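Local coordinates for uncharacterized protein AF_1382 (Archaeoglobus fulgidus, PDB 3OV8), which is of unknown function but forms a dimer of winged helix-turn-helix subunits like those of many prokaryotic transcription regulators, and so probably binds DNA, at residues A[4-9]-A[86-91]; A[11-16]-A[40-45]; A[32-37]-A[66-71]; A[58-63]-A[71-76]. All coordinates share one frame; numbering follows the deposited sequence. Where two conformers were deposited one is given.

Contact 1: A[4-9]-A[86-91]; sequences ERIKLL and SIIDIM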
# COMPACT_ATOMS: atom_id res chain seq x y z
N GLU A 4 6.38 -2.08 -9.97
CA GLU A 4 7.48 -1.13 -9.81
C GLU A 4 7.00 0.22 -9.27
O GLU A 4 7.58 0.77 -8.33
CB GLU A 4 8.23 -0.96 -11.13
CG GLU A 4 9.54 -1.72 -11.17
CD GLU A 4 10.52 -1.23 -10.12
OE1 GLU A 4 10.48 -0.03 -9.78
OE2 GLU A 4 11.34 -2.05 -9.64
N ARG A 5 5.96 0.77 -9.89
CA ARG A 5 5.26 1.89 -9.28
C ARG A 5 4.60 1.33 -8.04
O ARG A 5 4.38 2.03 -7.06
CB ARG A 5 4.21 2.46 -10.23
CG ARG A 5 4.77 3.11 -11.48
CD ARG A 5 3.68 3.33 -12.51
NE ARG A 5 4.11 4.21 -13.59
CZ ARG A 5 3.30 4.70 -14.52
NH1 ARG A 5 2.01 4.38 -14.51
NH2 ARG A 5 3.77 5.51 -15.46
N ILE A 6 4.29 0.04 -8.10
CA ILE A 6 3.75 -0.69 -6.96
C ILE A 6 4.76 -0.72 -5.82
O ILE A 6 4.42 -0.46 -4.67
CB ILE A 6 3.35 -2.12 -7.34
CG1 ILE A 6 2.17 -2.10 -8.30
CG2 ILE A 6 2.99 -2.91 -6.10
CD1 ILE A 6 1.00 -1.27 -7.79
N LYS A 7 6.01 -1.03 -6.15
CA LYS A 7 7.07 -1.05 -5.14
C LYS A 7 7.24 0.33 -4.50
O LYS A 7 7.68 0.45 -3.37
CB LYS A 7 8.40 -1.51 -5.74
CG LYS A 7 8.41 -2.97 -6.17
CD LYS A 7 9.84 -3.49 -6.30
CE LYS A 7 10.57 -3.41 -4.96
NZ LYS A 7 11.83 -4.21 -4.97
N LEU A 8 6.88 1.38 -5.24
CA LEU A 8 7.00 2.74 -4.71
C LEU A 8 6.16 2.90 -3.44
O LEU A 8 6.60 3.50 -2.46
CB LEU A 8 6.58 3.74 -5.80
CG LEU A 8 6.51 5.24 -5.51
CD1 LEU A 8 7.78 5.75 -4.86
CD2 LEU A 8 6.25 5.97 -6.82
N LEU A 9 4.96 2.33 -3.43
CA LEU A 9 4.06 2.50 -2.30
C LEU A 9 3.93 1.27 -1.40
O LEU A 9 3.66 1.39 -0.20
CB LEU A 9 2.67 2.91 -2.78
CG LEU A 9 2.54 4.38 -3.15
CD1 LEU A 9 1.21 4.64 -3.83
CD2 LEU A 9 2.72 5.26 -1.92
N SER A 86 -8.15 -2.09 -6.51
CA SER A 86 -8.46 -0.86 -7.25
C SER A 86 -7.24 0.05 -7.42
O SER A 86 -7.04 0.63 -8.49
CB SER A 86 -9.64 -0.11 -6.64
OG SER A 86 -9.41 0.20 -5.28
N ILE A 87 -6.41 0.17 -6.39
CA ILE A 87 -5.18 0.96 -6.50
C ILE A 87 -4.29 0.40 -7.61
O ILE A 87 -3.80 1.13 -8.46
CB ILE A 87 -4.40 0.98 -5.18
CG1 ILE A 87 -5.19 1.75 -4.11
CG2 ILE A 87 -3.03 1.63 -5.37
CD1 ILE A 87 -4.62 1.65 -2.72
N ILE A 88 -4.10 -0.91 -7.61
CA ILE A 88 -3.29 -1.54 -8.65
C ILE A 88 -3.85 -1.21 -10.04
O ILE A 88 -3.09 -0.81 -10.93
CB ILE A 88 -3.20 -3.07 -8.45
CG1 ILE A 88 -2.43 -3.39 -7.17
CG2 ILE A 88 -2.52 -3.72 -9.65
CD1 ILE A 88 -2.49 -4.87 -6.78
N ASP A 89 -5.16 -1.36 -10.21
CA ASP A 89 -5.83 -1.01 -11.47
C ASP A 89 -5.53 0.44 -11.86
O ASP A 89 -5.14 0.72 -13.00
CB ASP A 89 -7.34 -1.20 -11.37
CG ASP A 89 -7.77 -2.66 -11.40
OD1 ASP A 89 -6.96 -3.51 -11.85
OD2 ASP A 89 -8.91 -2.96 -10.99
N ILE A 90 -5.75 1.36 -10.92
CA ILE A 90 -5.50 2.79 -11.14
C ILE A 90 -4.05 3.07 -11.52
O ILE A 90 -3.78 3.85 -12.44
CB ILE A 90 -5.84 3.63 -9.88
CG1 ILE A 90 -7.34 3.58 -9.58
CG2 ILE A 90 -5.40 5.09 -10.07
CD1 ILE A 90 -7.70 3.99 -8.17
N MET A 91 -3.11 2.45 -10.81
CA MET A 91 -1.69 2.66 -11.07
C MET A 91 -1.30 2.23 -12.48
O MET A 91 -0.47 2.88 -13.13
CB MET A 91 -0.84 1.91 -10.05
CG MET A 91 0.63 2.31 -10.09
SD MET A 91 0.89 3.95 -9.38
CE MET A 91 0.79 3.57 -7.65
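Arg5 and Ile6, at the start of the short helix 5-9, lie against Met91 and Ile88 near the end of helix 75-92. The two segment axes approach to 10.9 Å at an angle of 133°, nearer antiparallel than parallel, so side chains make the contact across a wide gap between backbones. Met91 makes most of it, touching Arg5, Ile6 and Leu9. Its CG stands anti to the backbone N (chi1 -168°), and further bends at the next two bonds carry the thioether across to the other helix. There, in the conformer described (a second one was modelled), Met91 CG lies 3.6 Å from Arg5 CB, and Met91 CE ends 4.0 Å from Leu9 CD1. An unbranched, flexible methionine suits this spot because it can fold to fit between an arginine stem and a leucine. On the flank of Met91, the end of the Ile6 side chain meets Ile88 at about a right angle, Ile6 CD1 4.1 Å from Ile88 CG1. Arg5, apolar where it passes Met91, runs on extended until its NH1 donates to Met91 O at 3.2 Å. The acceptor sits in the guanidinium plane, but the bond is bent at the hydrogen (137°).

Arg5 NH1 has a stronger partner in Asp94, with which it forms a salt bridge, and Met91 O also accepts from Lys76 of the second subunit. Cationic groups from both chains thus gather round the Met91 carbonyl and the Asp94 side-chain carboxylate. They probably offset the negative pole of helix 75-92, tying chain terminus and dimer interface together.

Contact 2: A[11-16]-A[40-45]; sequences KEKALE and VNSPHS. With ACT (acetate ion), chain B; ACT (acetate ion), chain C.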
# COMPACT_ATOMS: atom_id res chain seq x y z
N LYS A 11 4.94 -2.79 0.15
CA LYS A 11 5.83 -3.91 0.41
C LYS A 11 5.44 -5.04 -0.54
O LYS A 11 4.43 -5.72 -0.34
CB LYS A 11 5.74 -4.34 1.88
CG LYS A 11 6.12 -3.21 2.89
CD LYS A 11 7.63 -3.01 3.01
CE LYS A 11 7.99 -1.70 3.75
NZ LYS A 11 7.41 -1.63 5.12
N GLU A 12 6.24 -5.22 -1.59
CA GLU A 12 5.92 -6.09 -2.72
C GLU A 12 5.63 -7.53 -2.31
O GLU A 12 4.69 -8.15 -2.81
CB GLU A 12 7.07 -6.06 -3.73
CG GLU A 12 7.11 -7.23 -4.70
CD GLU A 12 6.23 -7.01 -5.92
OE1 GLU A 12 5.89 -5.85 -6.20
OE2 GLU A 12 5.88 -8.01 -6.58
N LYS A 13 6.43 -8.07 -1.40
CA LYS A 13 6.27 -9.47 -0.99
C LYS A 13 4.98 -9.67 -0.22
O LYS A 13 4.22 -10.60 -0.50
CB LYS A 13 7.49 -9.95 -0.20
CG LYS A 13 8.75 -10.10 -1.05
CD LYS A 13 8.46 -10.93 -2.30
CE LYS A 13 9.70 -11.10 -3.18
NZ LYS A 13 10.14 -9.82 -3.80
N ALA A 14 4.71 -8.80 0.74
CA ALA A 14 3.48 -8.91 1.54
C ALA A 14 2.25 -8.68 0.67
O ALA A 14 1.22 -9.35 0.83
CB ALA A 14 3.50 -7.92 2.71
N LEU A 15 2.37 -7.74 -0.26
CA LEU A 15 1.27 -7.44 -1.18
C LEU A 15 0.91 -8.66 -2.01
O LEU A 15 -0.26 -9.01 -2.15
CB LEU A 15 1.65 -6.31 -2.13
CG LEU A 15 0.65 -6.11 -3.28
CD1 LEU A 15 -0.67 -5.61 -2.74
CD2 LEU A 15 1.21 -5.13 -4.32
N GLU A 16 1.91 -9.30 -2.59
CA GLU A 16 1.62 -10.42 -3.47
C GLU A 16 1.04 -11.61 -2.69
O GLU A 16 0.22 -12.35 -3.21
CB GLU A 16 2.80 -10.80 -4.36
CG GLU A 16 4.01 -11.38 -3.66
CD GLU A 16 5.19 -11.58 -4.61
OE1 GLU A 16 5.18 -10.98 -5.70
OE2 GLU A 16 6.12 -12.34 -4.25
N VAL A 40 4.14 -16.99 -5.23
CA VAL A 40 4.90 -15.78 -4.93
C VAL A 40 6.40 -16.07 -4.98
O VAL A 40 6.82 -17.22 -5.07
CB VAL A 40 4.49 -15.17 -3.57
CG1 VAL A 40 2.98 -14.87 -3.55
CG2 VAL A 40 4.86 -16.10 -2.42
N ASN A 41 7.22 -15.03 -4.91
CA ASN A 41 8.67 -15.23 -4.94
C ASN A 41 9.29 -15.21 -3.54
O ASN A 41 10.27 -14.49 -3.32
CB ASN A 41 9.33 -14.19 -5.84
CG ASN A 41 8.72 -14.15 -7.22
OD1 ASN A 41 8.49 -15.19 -7.84
ND2 ASN A 41 8.44 -12.95 -7.72
N SER A 42 8.73 -15.98 -2.62
CA SER A 42 9.24 -16.07 -1.26
C SER A 42 9.38 -17.52 -0.82
O SER A 42 8.57 -18.38 -1.20
CB SER A 42 8.32 -15.34 -0.27
OG SER A 42 8.46 -13.93 -0.34
N PRO A 43 10.38 -17.79 0.01
CA PRO A 43 10.52 -19.11 0.64
C PRO A 43 9.33 -19.39 1.56
O PRO A 43 8.67 -18.45 2.04
CB PRO A 43 11.80 -18.96 1.47
CG PRO A 43 12.55 -17.86 0.82
CD PRO A 43 11.50 -16.90 0.35
N HIS A 44 9.06 -20.67 1.81
CA HIS A 44 7.94 -21.06 2.66
C HIS A 44 7.99 -20.36 4.01
O HIS A 44 6.96 -19.93 4.52
CB HIS A 44 7.95 -22.57 2.92
CG HIS A 44 7.72 -23.39 1.69
ND1 HIS A 44 7.85 -24.76 1.68
CD2 HIS A 44 7.38 -23.03 0.43
CE1 HIS A 44 7.58 -25.21 0.46
NE2 HIS A 44 7.29 -24.18 -0.31
N SER A 45 9.18 -20.25 4.59
CA SER A 45 9.28 -19.69 5.94
C SER A 45 8.92 -18.20 5.96
O SER A 45 8.32 -17.72 6.93
CB SER A 45 10.67 -19.90 6.53
OG SER A 45 11.63 -19.19 5.78
C ACT B . 9.44 -4.84 -1.28
O ACT B . 9.52 -4.66 -0.05
OXT ACT B . 8.78 -3.99 -1.92
CH3 ACT B . 10.08 -6.01 -1.98
C ACT C . 9.11 1.62 5.35
O ACT C . 9.63 1.33 4.24
OXT ACT C . 8.02 1.07 5.60
CH3 ACT C . 9.75 2.56 6.32
O HOH W 1 6.12 -12.82 -1.47
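Glu16 reaches Asn41 by an uncommon torsion: its CG is tucked between the backbone N and the carbonyl carbon (chi1 67°), after which the chain runs straight out to its carboxylate. This brings OE2 to Asn41 N, which donates at 3.0 Å in a nearly straight bond of 166°, arriving from above the carboxylate plane. The stem of Glu16 passes slantwise over Val40, with CG 3.6 Å from Val40 CG1. Lys13, bent at its second and fourth torsions, lies across Asn41, its CE 3.4 Å from Asn41 O, while its CD brushes Ser42 OG at 3.6 Å.

A water completes the junction, donating to Glu16 OE2 at 2.8 Å and to Lys13 O, and accepting from Ser42 OG at 2.8 Å; serine suits the place because its short side chain holds the hydroxyl close to the backbone. Val40 leaves helix 33-39 and Pro43 precedes helix 44-56, which makes residues 40-43 the turn of the helix-turn-helix unit, here held against the first turns of helix 12-26. At the start of that helix Glu12 N donates to an acetate OXT at 2.8 Å; the ion, probably from the crystallisation liquor, lies where a helix N-terminus attracts anions.

Glu12 OE2 comes within 3.2 Å of Glu16 OE1, two acceptors without a hydrogen bond, which would be expected to raise the pKa of one or both acids. Against this, OE2 of Glu16 is gripped by a peptide N-H and a water. The glutamate therefore satisfies a backbone donor in the turn and links the turn directly to helix 12-26.

Contact 3: A[32-37]-A[66-71]; sequences YIQYIA and GRTKII
Tyr32 and Ile70 lie side by side and point the same way, joining the start of the helix-turn-helix to the wing of a winged-helix fold. They form an antiparallel non-hydrogen-bonded pair between the short strand 31-32 and strand 68-73. Tyr32 CD1 rests 3.8 Å from Ile70 CG1 and 3.3 Å from the methyl CG2 of Thr68; both carbons approach the ring at a slant. A tyrosine suits this border, giving the two beta-branched residues a broad apolar surface.

Beyond the pair the chain turns into helix 33-39, with Tyr32 as N-cap. Ile33 N donates to Lys69 O at 3.1 Å, so that strand pairing continues right into the first residue of the helix. The Ile33 side chain crosses Lys69 obliquely: its CG1 is anti to the backbone N (chi1 -160°), which sends CD1 along the aliphatic stem to 3.6 Å from Lys69 CD. Lysine fits because its methylene stem supplies the apolar surface that Ile33 packs on.

Ile71 points into the core shared with helices 12-26 and 33-39. Ile71 CD1 lies 3.5 Å from Ile33 CA and meets Ile36 CD1 tip to tip, also at 3.5 Å.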
# COMPACT_ATOMS: atom_id res chain seq x y z
N TYR A 32 -4.18 -22.85 0.47
CA TYR A 32 -3.15 -23.56 1.21
C TYR A 32 -1.87 -22.77 1.24
O TYR A 32 -1.48 -22.15 0.26
CB TYR A 32 -2.89 -24.92 0.55
CG TYR A 32 -4.15 -25.70 0.35
CD1 TYR A 32 -4.89 -26.12 1.43
CD2 TYR A 32 -4.61 -26.02 -0.93
CE1 TYR A 32 -6.04 -26.85 1.27
CE2 TYR A 32 -5.76 -26.74 -1.11
CZ TYR A 32 -6.48 -27.15 -0.01
OH TYR A 32 -7.64 -27.87 -0.17
N ILE A 33 -1.17 -22.82 2.36
CA ILE A 33 0.06 -22.05 2.46
C ILE A 33 1.07 -22.46 1.39
O ILE A 33 1.78 -21.61 0.86
CB ILE A 33 0.68 -22.11 3.88
CG1 ILE A 33 1.63 -20.92 4.08
CG2 ILE A 33 1.34 -23.45 4.12
CD1 ILE A 33 1.80 -20.50 5.53
N GLN A 34 1.10 -23.75 1.06
CA GLN A 34 1.97 -24.27 0.02
C GLN A 34 1.66 -23.66 -1.33
O GLN A 34 2.55 -23.38 -2.13
CB GLN A 34 1.81 -25.79 -0.12
CG GLN A 34 2.12 -26.55 1.13
CD GLN A 34 0.88 -27.02 1.85
OE1 GLN A 34 -0.02 -26.24 2.15
NE2 GLN A 34 0.83 -28.32 2.13
N TYR A 35 0.37 -23.48 -1.60
CA TYR A 35 -0.02 -22.87 -2.86
C TYR A 35 0.47 -21.42 -2.95
O TYR A 35 0.99 -20.99 -3.99
CB TYR A 35 -1.54 -22.93 -3.04
CG TYR A 35 -1.99 -22.05 -4.16
CD1 TYR A 35 -1.94 -22.48 -5.48
CD2 TYR A 35 -2.42 -20.75 -3.91
CE1 TYR A 35 -2.35 -21.65 -6.52
CE2 TYR A 35 -2.81 -19.93 -4.93
CZ TYR A 35 -2.78 -20.37 -6.23
OH TYR A 35 -3.19 -19.52 -7.24
N ILE A 36 0.30 -20.66 -1.87
CA ILE A 36 0.75 -19.27 -1.88
C ILE A 36 2.24 -19.20 -2.21
O ILE A 36 2.67 -18.37 -3.00
CB ILE A 36 0.49 -18.59 -0.54
CG1 ILE A 36 -1.02 -18.54 -0.25
CG2 ILE A 36 1.11 -17.19 -0.54
CD1 ILE A 36 -1.36 -18.19 1.22
N ALA A 37 3.00 -20.10 -1.59
CA ALA A 37 4.44 -20.19 -1.84
C ALA A 37 4.77 -20.47 -3.31
O ALA A 37 5.73 -19.91 -3.84
CB ALA A 37 5.07 -21.25 -0.94
N GLY A 66 -5.32 -31.48 9.20
CA GLY A 66 -4.29 -32.51 9.17
C GLY A 66 -2.92 -31.86 9.20
O GLY A 66 -2.61 -31.11 10.12
N ARG A 67 -2.10 -32.12 8.18
CA ARG A 67 -0.81 -31.45 8.06
C ARG A 67 -0.84 -30.21 7.15
O ARG A 67 0.20 -29.66 6.82
CB ARG A 67 0.26 -32.44 7.58
CG ARG A 67 0.47 -33.62 8.52
CD ARG A 67 1.78 -34.34 8.24
NE ARG A 67 2.05 -35.35 9.27
CZ ARG A 67 1.73 -36.63 9.15
NH1 ARG A 67 1.12 -37.07 8.06
NH2 ARG A 67 2.01 -37.48 10.13
N THR A 68 -2.04 -29.79 6.76
CA THR A 68 -2.20 -28.75 5.74
C THR A 68 -2.70 -27.44 6.34
O THR A 68 -3.78 -27.39 6.92
CB THR A 68 -3.24 -29.15 4.69
OG1 THR A 68 -2.92 -30.45 4.17
CG2 THR A 68 -3.29 -28.13 3.56
N LYS A 69 -1.92 -26.37 6.18
CA LYS A 69 -2.31 -25.08 6.75
C LYS A 69 -3.22 -24.34 5.77
O LYS A 69 -2.83 -24.10 4.62
CB LYS A 69 -1.08 -24.23 7.08
CG LYS A 69 -1.40 -22.95 7.85
CD LYS A 69 -0.14 -22.14 8.10
CE LYS A 69 -0.41 -20.88 8.92
NZ LYS A 69 -0.72 -21.19 10.33
N ILE A 70 -4.42 -24.00 6.22
CA ILE A 70 -5.37 -23.30 5.37
C ILE A 70 -5.54 -21.86 5.85
O ILE A 70 -5.69 -21.60 7.05
CB ILE A 70 -6.72 -24.01 5.36
CG1 ILE A 70 -6.57 -25.40 4.74
CG2 ILE A 70 -7.75 -23.17 4.57
CD1 ILE A 70 -7.85 -26.22 4.73
N ILE A 71 -5.52 -20.93 4.92
CA ILE A 71 -5.60 -19.51 5.25
C ILE A 71 -6.87 -18.92 4.67
O ILE A 71 -7.21 -19.18 3.52
CB ILE A 71 -4.38 -18.79 4.65
CG1 ILE A 71 -3.09 -19.39 5.23
CG2 ILE A 71 -4.46 -17.27 4.93
CD1 ILE A 71 -2.15 -19.93 4.18

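Contact 4: A[58-63]-A[71-76]; sequences KMVECE and IRLTDK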
# COMPACT_ATOMS: atom_id res chain seq x y z
N LYS A 58 -5.46 -9.19 12.27
CA LYS A 58 -6.84 -9.63 12.09
C LYS A 58 -7.33 -9.57 10.64
O LYS A 58 -8.51 -9.34 10.39
CB LYS A 58 -7.79 -8.81 12.98
CG LYS A 58 -7.33 -8.63 14.42
CD LYS A 58 -7.30 -9.95 15.17
CE LYS A 58 -7.00 -9.73 16.64
NZ LYS A 58 -6.92 -11.02 17.39
N MET A 59 -6.41 -9.78 9.70
CA MET A 59 -6.73 -9.74 8.27
C MET A 59 -6.91 -11.16 7.69
O MET A 59 -7.56 -11.34 6.67
CB MET A 59 -5.63 -9.02 7.48
CG MET A 59 -5.55 -7.52 7.76
SD MET A 59 -4.03 -6.82 7.09
CE MET A 59 -4.25 -7.08 5.33
N VAL A 60 -6.29 -12.15 8.33
CA VAL A 60 -6.52 -13.54 7.95
C VAL A 60 -6.72 -14.38 9.20
O VAL A 60 -6.39 -13.95 10.31
CB VAL A 60 -5.34 -14.15 7.14
CG1 VAL A 60 -5.01 -13.31 5.94
CG2 VAL A 60 -4.10 -14.37 8.03
N GLU A 61 -7.29 -15.56 9.00
CA GLU A 61 -7.31 -16.57 10.03
C GLU A 61 -6.71 -17.80 9.38
O GLU A 61 -6.86 -18.01 8.17
CB GLU A 61 -8.74 -16.88 10.50
CG GLU A 61 -9.46 -15.72 11.15
CD GLU A 61 -10.86 -16.09 11.63
OE1 GLU A 61 -11.32 -17.21 11.31
OE2 GLU A 61 -11.48 -15.26 12.32
N CYS A 62 -5.99 -18.60 10.14
CA CYS A 62 -5.56 -19.87 9.58
C CYS A 62 -5.91 -21.03 10.48
O CYS A 62 -6.16 -20.86 11.68
CB CYS A 62 -4.09 -19.88 9.15
SG CYS A 62 -2.90 -19.07 10.20
N GLU A 63 -6.00 -22.21 9.89
CA GLU A 63 -6.25 -23.39 10.68
C GLU A 63 -5.57 -24.58 10.03
O GLU A 63 -5.26 -24.55 8.84
CB GLU A 63 -7.75 -23.64 10.81
CG GLU A 63 -8.44 -23.97 9.51
CD GLU A 63 -9.93 -24.17 9.70
OE1 GLU A 63 -10.67 -23.17 9.58
OE2 GLU A 63 -10.35 -25.31 9.98
N ILE A 71 -5.52 -20.93 4.92
CA ILE A 71 -5.60 -19.51 5.25
C ILE A 71 -6.87 -18.92 4.67
O ILE A 71 -7.21 -19.18 3.52
CB ILE A 71 -4.38 -18.79 4.65
CG1 ILE A 71 -3.09 -19.39 5.23
CG2 ILE A 71 -4.46 -17.27 4.93
CD1 ILE A 71 -2.15 -19.93 4.18
N ARG A 72 -7.59 -18.12 5.45
CA ARG A 72 -8.78 -17.44 4.91
C ARG A 72 -8.78 -15.97 5.31
O ARG A 72 -8.38 -15.64 6.42
CB ARG A 72 -10.05 -18.11 5.39
CG ARG A 72 -10.46 -17.79 6.82
CD ARG A 72 -11.82 -18.38 7.09
NE ARG A 72 -11.88 -19.69 6.46
CZ ARG A 72 -11.43 -20.81 7.03
NH1 ARG A 72 -10.91 -20.76 8.25
NH2 ARG A 72 -11.51 -21.97 6.38
N LEU A 73 -9.22 -15.10 4.40
CA LEU A 73 -9.32 -13.66 4.71
C LEU A 73 -10.46 -13.42 5.68
O LEU A 73 -11.52 -14.02 5.55
CB LEU A 73 -9.57 -12.84 3.44
CG LEU A 73 -8.36 -12.70 2.52
CD1 LEU A 73 -8.72 -11.98 1.24
CD2 LEU A 73 -7.27 -11.97 3.25
N THR A 74 -10.25 -12.54 6.64
CA THR A 74 -11.34 -12.07 7.48
C THR A 74 -12.07 -11.00 6.67
O THR A 74 -11.59 -10.59 5.62
CB THR A 74 -10.82 -11.43 8.77
OG1 THR A 74 -9.97 -10.32 8.44
CG2 THR A 74 -10.00 -12.47 9.57
N ASP A 75 -13.23 -10.56 7.14
CA ASP A 75 -13.92 -9.48 6.44
C ASP A 75 -12.99 -8.28 6.29
O ASP A 75 -12.98 -7.63 5.25
CB ASP A 75 -15.21 -9.09 7.17
CG ASP A 75 -16.29 -10.16 7.03
OD1 ASP A 75 -16.26 -10.93 6.04
OD2 ASP A 75 -17.17 -10.25 7.92
N LYS A 76 -12.19 -8.02 7.31
CA LYS A 76 -11.25 -6.90 7.29
C LYS A 76 -10.19 -7.12 6.20
O LYS A 76 -9.91 -6.21 5.42
CB LYS A 76 -10.59 -6.76 8.66
CG LYS A 76 -9.54 -5.66 8.75
CD LYS A 76 -8.85 -5.69 10.12
CE LYS A 76 -8.03 -4.43 10.33
NZ LYS A 76 -7.09 -4.57 11.47
O HOH W 2 -10.58 -20.02 10.80
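Val60 lies alongside Ile71, pointing the same way, with its CB 3.9 Å from Ile71 CG2, and its CG1 touches Leu73 CD2 at 3.8 Å. These branched side chains suit the inner face of a beta hairpin, where Leu73 also meets helix 12-26 and Val60 meets helix 44-56. Strands 60-65 and 68-73 form this hairpin, the wing of the winged-helix fold. Glu61 and Arg72 form an antiparallel hydrogen-bonded pair in it, each N donating to the other's O at 2.8 Å.

On the other face, Arg72 NH1 forms a salt bridge with Glu63 OE1 at 2.8 Å. The carboxylate and guanidinium planes stand 75° apart, and the nitrogen meets the oxygen on its anti side. A water donates to Glu61 OE1 and accepts a weak bond from Arg72 NH1, linking the arginine to Glu61 as well.

Where the strands end, Lys58, with positive phi, closes helix 44-56 in a Schellman motif, and Thr74 starts helix 75-92. Thr74 OG1 donates to Lys58 O at 2.6 Å and caps Gly77 N; its backbone N donates to Met59 O at 2.9 Å, while its methyl CG2 lies 3.7 Å from Glu61 CG. Threonine suits the N-cap because it supplies both a hydroxyl and a packing methyl. The hydroxyl thus satisfies a carbonyl just past helix 44-56 and an N-H in the first turn of helix 75-92, which probably helps set how that helix leaves the wing.

Overall arrangement
Contacts 3 and 4 meet in the hairpin: they share Ile71, their centres lie about 13 Å apart, and Ile70 N probably bonds to Glu63 O. Contact 2 reaches contact 3 through the helix-turn-helix, where His44 CD2 lies 3.2 Å from Ala37 CB. It touches contact 1 too, with Leu15 CD2 3.4 Å from Ile6 CG2. Contacts 1 and 3 are farthest apart, with centres about 27 Å from each other. Within a chain the centres of contacts 1 and 4 lie about 23 Å apart, yet in the dimer Lys76 of contact 4 binds Met91 O and Asp94 of the second subunit. The acetates bind at Lys11 and Glu12, at the dimer side of segment 11-16, away from the side chains that meet 40-45.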